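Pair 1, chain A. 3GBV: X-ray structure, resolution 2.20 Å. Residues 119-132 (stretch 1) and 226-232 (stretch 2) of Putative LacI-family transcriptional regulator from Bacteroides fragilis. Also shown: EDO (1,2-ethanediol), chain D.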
# COMPACT_ATOMS: atom_id res chain seq x y z
N GLN A 119 4.97 12.48 -9.54
CA GLN A 119 4.21 11.26 -9.79
C GLN A 119 3.07 11.09 -8.79
O GLN A 119 2.02 10.56 -9.13
CB GLN A 119 5.12 10.04 -9.72
CG GLN A 119 4.47 8.73 -10.14
CD GLN A 119 4.07 8.73 -11.60
OE1 GLN A 119 4.78 9.30 -12.44
NE2 GLN A 119 2.95 8.09 -11.92
N SER A 120 3.29 11.53 -7.55
CA SER A 120 2.28 11.41 -6.51
C SER A 120 1.06 12.25 -6.88
O SER A 120 -0.08 11.84 -6.65
CB SER A 120 2.84 11.87 -5.17
OG SER A 120 1.85 11.81 -4.15
N GLY A 121 1.30 13.42 -7.45
CA GLY A 121 0.22 14.30 -7.84
C GLY A 121 -0.49 13.81 -9.08
O GLY A 121 -1.71 13.93 -9.20
N TYR A 122 0.28 13.25 -10.02
CA TYR A 122 -0.26 12.71 -11.26
C TYR A 122 -1.23 11.58 -10.90
O TYR A 122 -2.34 11.48 -11.43
CB TYR A 122 0.90 12.17 -12.11
CG TYR A 122 0.54 11.83 -13.54
CD1 TYR A 122 0.41 12.83 -14.50
CD2 TYR A 122 0.36 10.51 -13.93
CE1 TYR A 122 0.09 12.51 -15.82
CE2 TYR A 122 0.05 10.18 -15.25
CZ TYR A 122 -0.08 11.19 -16.19
OH TYR A 122 -0.40 10.86 -17.49
N PHE A 123 -0.80 10.73 -9.97
CA PHE A 123 -1.60 9.61 -9.48
C PHE A 123 -2.86 10.11 -8.77
O PHE A 123 -3.94 9.54 -8.94
CB PHE A 123 -0.77 8.77 -8.49
CG PHE A 123 -1.58 7.76 -7.72
CD1 PHE A 123 -1.85 6.50 -8.25
CD2 PHE A 123 -2.05 8.06 -6.45
CE1 PHE A 123 -2.58 5.56 -7.52
CE2 PHE A 123 -2.79 7.12 -5.72
CZ PHE A 123 -3.05 5.87 -6.25
N ALA A 124 -2.70 11.17 -7.98
CA ALA A 124 -3.80 11.75 -7.23
C ALA A 124 -4.87 12.25 -8.19
O ALA A 124 -6.06 12.13 -7.92
CB ALA A 124 -3.31 12.89 -6.35
N ALA A 125 -4.43 12.80 -9.32
CA ALA A 125 -5.33 13.30 -10.35
C ALA A 125 -6.16 12.16 -10.93
O ALA A 125 -7.37 12.29 -11.09
CB ALA A 125 -4.55 13.99 -11.45
N ARG A 126 -5.48 11.06 -11.25
CA ARG A 126 -6.15 9.88 -11.80
C ARG A 126 -7.26 9.43 -10.86
O ARG A 126 -8.40 9.22 -11.27
CB ARG A 126 -5.14 8.73 -11.97
CG ARG A 126 -5.74 7.32 -12.12
CD ARG A 126 -6.58 7.18 -13.36
NE ARG A 126 -7.23 5.87 -13.46
CZ ARG A 126 -6.60 4.72 -13.71
NH1 ARG A 126 -5.29 4.69 -13.88
NH2 ARG A 126 -7.30 3.59 -13.80
N MSE A 127 -6.93 9.29 -9.58
CA MSE A 127 -7.90 8.83 -8.58
C MSE A 127 -9.07 9.80 -8.39
O MSE A 127 -10.20 9.37 -8.19
CB MSE A 127 -7.23 8.57 -7.22
CG MSE A 127 -6.12 7.52 -7.24
SE MSE A 127 -6.79 5.84 -7.98
CE MSE A 127 -8.18 5.30 -6.66
N LEU A 128 -8.78 11.10 -8.43
CA LEU A 128 -9.83 12.09 -8.26
C LEU A 128 -10.82 12.05 -9.43
O LEU A 128 -12.03 12.18 -9.25
CB LEU A 128 -9.25 13.50 -8.16
CG LEU A 128 -10.31 14.58 -7.95
CD1 LEU A 128 -10.80 14.52 -6.51
CD2 LEU A 128 -9.74 15.95 -8.26
N MSE A 129 -10.29 11.86 -10.63
CA MSE A 129 -11.11 11.82 -11.83
C MSE A 129 -11.97 10.56 -11.95
O MSE A 129 -12.92 10.52 -12.73
CB MSE A 129 -10.24 11.98 -13.07
CG MSE A 129 -9.64 13.37 -13.16
SE MSE A 129 -11.14 14.68 -13.14
CE MSE A 129 -11.12 15.43 -11.37
N LEU A 130 -11.60 9.52 -11.20
CA LEU A 130 -12.35 8.27 -11.18
C LEU A 130 -13.62 8.58 -10.38
O LEU A 130 -14.68 8.00 -10.58
CB LEU A 130 -11.56 7.17 -10.45
CG LEU A 130 -12.33 5.88 -10.12
CD1 LEU A 130 -12.51 5.07 -11.40
CD2 LEU A 130 -11.58 5.04 -9.08
N LEU A 131 -13.45 9.52 -9.45
CA LEU A 131 -14.49 10.00 -8.55
C LEU A 131 -15.35 11.09 -9.20
O LEU A 131 -16.58 11.08 -9.06
CB LEU A 131 -13.81 10.59 -7.31
CG LEU A 131 -14.19 10.22 -5.89
CD1 LEU A 131 -14.06 8.74 -5.66
CD2 LEU A 131 -13.28 10.97 -4.95
N ALA A 132 -14.71 12.01 -9.91
CA ALA A 132 -15.39 13.13 -10.54
C ALA A 132 -15.57 13.00 -12.04
O ALA A 132 -15.60 14.00 -12.76
CB ALA A 132 -14.65 14.42 -10.24
N PHE A 226 -20.21 16.08 -1.26
CA PHE A 226 -18.85 16.49 -1.59
C PHE A 226 -17.88 15.48 -0.98
O PHE A 226 -18.03 15.09 0.18
CB PHE A 226 -18.57 17.87 -1.01
CG PHE A 226 -17.35 18.54 -1.59
CD1 PHE A 226 -17.46 19.37 -2.70
CD2 PHE A 226 -16.09 18.35 -1.03
CE1 PHE A 226 -16.34 20.00 -3.25
CE2 PHE A 226 -14.95 18.98 -1.57
CZ PHE A 226 -15.08 19.80 -2.68
N SER A 227 -16.88 15.06 -1.76
CA SER A 227 -15.88 14.11 -1.29
C SER A 227 -14.45 14.60 -1.53
O SER A 227 -14.14 15.17 -2.57
CB SER A 227 -16.08 12.76 -1.98
OG SER A 227 -15.89 12.87 -3.38
N LEU A 228 -13.58 14.37 -0.54
CA LEU A 228 -12.19 14.78 -0.62
C LEU A 228 -11.23 13.63 -0.88
O LEU A 228 -11.55 12.45 -0.67
CB LEU A 228 -11.70 15.41 0.68
CG LEU A 228 -12.12 16.73 1.34
CD1 LEU A 228 -12.45 17.77 0.28
CD2 LEU A 228 -13.28 16.49 2.26
N ILE A 229 -10.04 14.00 -1.33
CA ILE A 229 -8.94 13.09 -1.53
C ILE A 229 -7.87 13.81 -0.71
O ILE A 229 -7.64 15.00 -0.89
CB ILE A 229 -8.49 12.97 -2.99
CG1 ILE A 229 -9.45 12.04 -3.74
CG2 ILE A 229 -7.05 12.42 -3.07
CD1 ILE A 229 -8.95 11.63 -5.10
N GLY A 230 -7.26 13.10 0.22
CA GLY A 230 -6.25 13.73 1.05
C GLY A 230 -4.99 12.91 1.18
O GLY A 230 -4.86 11.85 0.57
N TYR A 231 -4.07 13.41 1.99
CA TYR A 231 -2.80 12.75 2.21
C TYR A 231 -2.55 12.39 3.68
O TYR A 231 -2.98 13.09 4.60
CB TYR A 231 -1.66 13.64 1.72
CG TYR A 231 -1.37 13.52 0.24
CD1 TYR A 231 -0.27 12.81 -0.23
CD2 TYR A 231 -2.19 14.15 -0.69
CE1 TYR A 231 0.02 12.74 -1.60
CE2 TYR A 231 -1.91 14.09 -2.05
CZ TYR A 231 -0.81 13.39 -2.50
OH TYR A 231 -0.54 13.38 -3.86
N ASP A 232 -1.86 11.27 3.87
CA ASP A 232 -1.44 10.80 5.17
C ASP A 232 -2.49 10.29 6.14
O ASP A 232 -3.64 10.74 6.18
CB ASP A 232 -0.58 11.89 5.81
CG ASP A 232 0.54 12.33 4.88
OD1 ASP A 232 1.32 11.46 4.42
OD2 ASP A 232 0.64 13.53 4.61
C1 EDO D . 2.90 14.85 2.76
O1 EDO D . 1.65 15.51 2.93
C2 EDO D . 4.03 15.66 3.39
O2 EDO D . 3.95 15.59 4.81

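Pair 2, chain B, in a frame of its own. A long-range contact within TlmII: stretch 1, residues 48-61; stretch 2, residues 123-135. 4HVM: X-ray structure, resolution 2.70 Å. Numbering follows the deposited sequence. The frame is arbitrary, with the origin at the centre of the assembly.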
# COMPACT_ATOMS: atom_id res chain seq x y z
N ASP B 48 25.52 -7.89 -15.66
CA ASP B 48 25.81 -7.00 -16.78
C ASP B 48 24.85 -5.81 -16.73
O ASP B 48 23.65 -5.95 -17.00
CB ASP B 48 25.67 -7.75 -18.10
CG ASP B 48 26.33 -7.03 -19.26
OD1 ASP B 48 26.68 -5.84 -19.12
OD2 ASP B 48 26.49 -7.67 -20.33
N ASP B 49 25.37 -4.64 -16.39
CA ASP B 49 24.55 -3.44 -16.24
C ASP B 49 23.82 -3.06 -17.52
O ASP B 49 22.63 -2.75 -17.49
CB ASP B 49 25.40 -2.26 -15.76
CG ASP B 49 25.75 -2.34 -14.29
OD1 ASP B 49 25.16 -3.19 -13.58
OD2 ASP B 49 26.61 -1.56 -13.84
N ASP B 50 24.53 -3.08 -18.64
CA ASP B 50 23.95 -2.72 -19.92
C ASP B 50 22.84 -3.68 -20.31
O ASP B 50 21.83 -3.28 -20.90
CB ASP B 50 25.03 -2.69 -21.00
CG ASP B 50 26.07 -1.61 -20.75
OD1 ASP B 50 25.68 -0.47 -20.43
OD2 ASP B 50 27.28 -1.91 -20.87
N ARG B 51 23.02 -4.96 -19.97
CA ARG B 51 22.02 -5.97 -20.26
C ARG B 51 20.79 -5.74 -19.39
O ARG B 51 19.66 -5.90 -19.84
CB ARG B 51 22.59 -7.37 -20.01
CG ARG B 51 21.61 -8.49 -20.32
CD ARG B 51 21.24 -8.52 -21.79
NE ARG B 51 20.05 -9.32 -22.05
CZ ARG B 51 18.81 -8.83 -22.13
NH1 ARG B 51 18.60 -7.53 -21.97
NH2 ARG B 51 17.79 -9.64 -22.38
N LEU B 52 21.03 -5.37 -18.13
CA LEU B 52 19.94 -5.09 -17.21
C LEU B 52 19.21 -3.81 -17.59
O LEU B 52 17.99 -3.72 -17.48
CB LEU B 52 20.47 -4.99 -15.78
CG LEU B 52 19.44 -4.75 -14.67
CD1 LEU B 52 18.39 -5.85 -14.64
CD2 LEU B 52 20.14 -4.63 -13.33
N ALA B 53 19.98 -2.82 -18.04
CA ALA B 53 19.41 -1.55 -18.49
C ALA B 53 18.54 -1.76 -19.72
O ALA B 53 17.48 -1.14 -19.85
CB ALA B 53 20.52 -0.55 -18.80
N ALA B 54 18.98 -2.64 -20.62
CA ALA B 54 18.21 -2.96 -21.81
C ALA B 54 16.93 -3.69 -21.43
O ALA B 54 15.89 -3.52 -22.06
CB ALA B 54 19.04 -3.81 -22.75
N ALA B 55 17.01 -4.51 -20.38
CA ALA B 55 15.86 -5.26 -19.91
C ALA B 55 14.80 -4.32 -19.36
O ALA B 55 13.60 -4.55 -19.55
CB ALA B 55 16.28 -6.27 -18.85
N ALA B 56 15.24 -3.27 -18.68
CA ALA B 56 14.32 -2.30 -18.10
C ALA B 56 13.56 -1.56 -19.19
O ALA B 56 12.36 -1.34 -19.08
CB ALA B 56 15.08 -1.32 -17.23
N ASP B 57 14.28 -1.17 -20.24
CA ASP B 57 13.68 -0.48 -21.38
C ASP B 57 12.64 -1.36 -22.06
O ASP B 57 11.62 -0.88 -22.54
CB ASP B 57 14.75 -0.07 -22.38
CG ASP B 57 15.62 1.06 -21.87
OD1 ASP B 57 15.10 1.94 -21.16
OD2 ASP B 57 16.84 1.07 -22.18
N GLU B 58 12.92 -2.66 -22.11
CA GLU B 58 12.02 -3.63 -22.73
C GLU B 58 10.71 -3.72 -21.97
O GLU B 58 9.63 -3.80 -22.57
CB GLU B 58 12.70 -5.00 -22.80
CG GLU B 58 11.84 -6.09 -23.42
CD GLU B 58 12.57 -7.42 -23.49
OE1 GLU B 58 13.82 -7.43 -23.39
OE2 GLU B 58 11.89 -8.46 -23.64
N VAL B 59 10.80 -3.70 -20.64
CA VAL B 59 9.61 -3.76 -19.79
C VAL B 59 8.82 -2.46 -19.84
O VAL B 59 7.59 -2.48 -19.88
CB VAL B 59 9.99 -4.09 -18.33
CG1 VAL B 59 8.77 -4.03 -17.43
CG2 VAL B 59 10.64 -5.46 -18.26
N LEU B 60 9.54 -1.34 -19.86
CA LEU B 60 8.90 -0.03 -19.97
C LEU B 60 8.14 0.11 -21.29
O LEU B 60 7.18 0.87 -21.38
CB LEU B 60 9.94 1.10 -19.86
CG LEU B 60 10.55 1.32 -18.47
CD1 LEU B 60 11.55 2.47 -18.48
CD2 LEU B 60 9.46 1.55 -17.43
N ASP B 61 8.58 -0.64 -22.29
CA ASP B 61 7.94 -0.63 -23.60
C ASP B 61 6.71 -1.53 -23.61
O ASP B 61 5.64 -1.14 -24.07
CB ASP B 61 8.93 -1.07 -24.68
CG ASP B 61 8.27 -1.28 -26.03
OD1 ASP B 61 8.20 -0.31 -26.82
OD2 ASP B 61 7.82 -2.41 -26.32
N ARG B 123 9.49 5.53 -12.56
CA ARG B 123 10.93 5.60 -12.79
C ARG B 123 11.63 4.33 -12.31
O ARG B 123 11.44 3.90 -11.17
CB ARG B 123 11.52 6.82 -12.08
CG ARG B 123 11.02 8.14 -12.64
CD ARG B 123 11.31 9.31 -11.71
NE ARG B 123 10.11 10.10 -11.46
CZ ARG B 123 9.69 10.46 -10.26
NH1 ARG B 123 10.38 10.12 -9.17
NH2 ARG B 123 8.57 11.18 -10.13
N LEU B 124 12.43 3.73 -13.18
CA LEU B 124 13.21 2.56 -12.81
C LEU B 124 14.64 2.99 -12.51
O LEU B 124 15.27 3.66 -13.32
CB LEU B 124 13.20 1.51 -13.92
CG LEU B 124 11.84 0.88 -14.24
CD1 LEU B 124 11.98 -0.22 -15.28
CD2 LEU B 124 11.20 0.35 -12.97
N HIS B 125 15.13 2.62 -11.33
CA HIS B 125 16.50 2.96 -10.93
C HIS B 125 17.41 1.73 -11.01
O HIS B 125 17.07 0.67 -10.48
CB HIS B 125 16.52 3.56 -9.53
CG HIS B 125 15.88 4.91 -9.43
ND1 HIS B 125 16.62 6.08 -9.42
CD2 HIS B 125 14.58 5.28 -9.35
CE1 HIS B 125 15.79 7.11 -9.33
NE2 HIS B 125 14.56 6.65 -9.28
N LEU B 126 18.55 1.88 -11.67
CA LEU B 126 19.56 0.84 -11.71
C LEU B 126 20.77 1.32 -10.91
O LEU B 126 21.62 2.04 -11.43
CB LEU B 126 19.95 0.53 -13.16
CG LEU B 126 20.64 -0.81 -13.47
CD1 LEU B 126 20.41 -1.18 -14.92
CD2 LEU B 126 22.13 -0.76 -13.16
N VAL B 127 20.83 0.93 -9.64
CA VAL B 127 21.86 1.44 -8.74
C VAL B 127 22.88 0.35 -8.41
O VAL B 127 22.54 -0.68 -7.84
CB VAL B 127 21.25 1.95 -7.43
CG1 VAL B 127 22.26 2.76 -6.65
CG2 VAL B 127 20.01 2.79 -7.70
N ARG B 128 24.14 0.59 -8.78
CA ARG B 128 25.21 -0.36 -8.47
C ARG B 128 25.88 0.02 -7.15
O ARG B 128 26.34 1.15 -6.98
CB ARG B 128 26.24 -0.43 -9.60
CG ARG B 128 27.44 -1.31 -9.27
CD ARG B 128 28.26 -1.65 -10.50
NE ARG B 128 27.59 -2.62 -11.36
CZ ARG B 128 27.68 -3.94 -11.21
NH1 ARG B 128 28.40 -4.46 -10.23
NH2 ARG B 128 27.04 -4.75 -12.05
N LEU B 129 25.94 -0.93 -6.23
CA LEU B 129 26.48 -0.69 -4.89
C LEU B 129 27.93 -1.16 -4.76
O LEU B 129 28.72 -0.57 -4.02
CB LEU B 129 25.63 -1.39 -3.84
CG LEU B 129 24.12 -1.16 -3.92
CD1 LEU B 129 23.41 -1.84 -2.76
CD2 LEU B 129 23.80 0.32 -3.95
N SER B 130 28.28 -2.22 -5.48
CA SER B 130 29.62 -2.78 -5.43
C SER B 130 29.91 -3.58 -6.70
O SER B 130 29.23 -3.42 -7.71
CB SER B 130 29.78 -3.68 -4.20
OG SER B 130 28.82 -4.72 -4.21
N GLU B 131 30.92 -4.43 -6.64
CA GLU B 131 31.30 -5.25 -7.78
C GLU B 131 30.34 -6.41 -8.00
O GLU B 131 30.34 -7.03 -9.06
CB GLU B 131 32.73 -5.77 -7.62
CG GLU B 131 33.76 -4.67 -7.47
CD GLU B 131 33.73 -3.68 -8.62
OE1 GLU B 131 33.75 -2.46 -8.36
OE2 GLU B 131 33.68 -4.12 -9.79
N THR B 132 29.53 -6.70 -6.99
CA THR B 132 28.59 -7.82 -7.06
C THR B 132 27.14 -7.38 -6.89
O THR B 132 26.23 -8.04 -7.40
CB THR B 132 28.91 -8.89 -6.01
OG1 THR B 132 28.81 -8.33 -4.70
CG2 THR B 132 30.32 -9.44 -6.21
N ASP B 133 26.92 -6.28 -6.18
CA ASP B 133 25.57 -5.86 -5.79
C ASP B 133 24.99 -4.74 -6.65
O ASP B 133 25.60 -3.69 -6.83
CB ASP B 133 25.54 -5.45 -4.32
CG ASP B 133 25.65 -6.65 -3.38
OD1 ASP B 133 26.16 -7.70 -3.81
OD2 ASP B 133 25.23 -6.52 -2.21
N VAL B 134 23.80 -4.98 -7.19
CA VAL B 134 23.06 -3.98 -7.95
C VAL B 134 21.61 -3.93 -7.48
O VAL B 134 20.95 -4.96 -7.39
CB VAL B 134 23.07 -4.29 -9.45
CG1 VAL B 134 22.18 -3.31 -10.20
CG2 VAL B 134 24.48 -4.26 -9.99
N VAL B 135 21.12 -2.73 -7.17
CA VAL B 135 19.73 -2.56 -6.78
C VAL B 135 18.88 -2.07 -7.94
O VAL B 135 19.19 -1.05 -8.56
CB VAL B 135 19.58 -1.58 -5.60
CG1 VAL B 135 18.12 -1.22 -5.39
CG2 VAL B 135 20.17 -2.18 -4.34

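In both pairs a helix lies nearly antiparallel across a strand: the angle between their N-to-C directions is 162° in pair 1 and 171° in pair 2, and the axes approach to 9.5 Å and 9.8 Å. The central 14 residues superpose with an RMSD of 0.8 Å over N, CA and C. Residues Ala A124 to Ala A132 fall on Asp B49 to Asp B57, and Phe A226 to Asp A232 fall on Arg B123 to Leu B129. In each strand the side chains that reach the helix come from alternate residues: Ser A227, Ile A229 and Tyr A231 in pair 1, matched by Leu B124, Leu B126 and Arg B128 in pair 2. Between them, Leu A228 and its match His B125 make no contact with the helix.

The middle position superposes most closely. Ile A229 and Leu B126 have CA atoms 0.4 Å apart and side-chain centres 0.7 Å apart, and each is the residue of its pair most covered by the other stretch. A single methyl carbon does much of the work in both. In pair 1, CD1 of Ile A229 lies 3.3 Å from CA of Leu A128, so it presses against the helix backbone itself, and it also stands 4.1 Å from CB of Met A127, a selenomethionine whose end leads away from the strand. In pair 2, CD1 of Leu B126 lies 3.6 Å from N of Ala B53 and 3.7 Å from CG of Leu B52; these two helix residues match Leu A128 and Met A127.

At the next position bulk is distributed in opposite ways. Pair 1 sets the large Leu A131 against the small Ser A227: CD2 of Leu A131 is 3.6 Å from OG of Ser A227 and 4.2 Å from CG1 of Ile A229. Pair 2 sets a small helix residue against a large strand residue: CB of Ala B56 is 3.8 Å from CD1 of Leu B124. The same CD1 is met by CD2 of Leu B60, also at 3.8 Å, one helical turn further on.

At the C-terminal end of the strand both pairs turn polar, with different chemistry. Tyr A231 reaches past Ala A124, whose CB is 3.8 Å from its OH, to Ser A120; OH of Tyr A231 is 2.9 Å from OG of Ser A120 and 3.2 Å from O of Ser A120, the latter at best a weak hydrogen bond, and which of these takes the tyrosine proton is not settled. In pair 2 the residue matching Ala A124 is Asp B49, and it meets Arg B128 directly in a two-pronged salt bridge: NE of Arg B128 to OD2 of Asp B49 and NH2 of Arg B128 to OD1 of Asp B49, both 2.9 Å. The carboxylate lies at the guanidinium edge, while NH1 of Arg B128 donates a hydrogen bond to O of Ser B130 at 2.8 Å. In pair 2 stretch 2 runs on into a further strand, where CG1 of Val B134 packs 4.0 Å from CD2 of Leu B52.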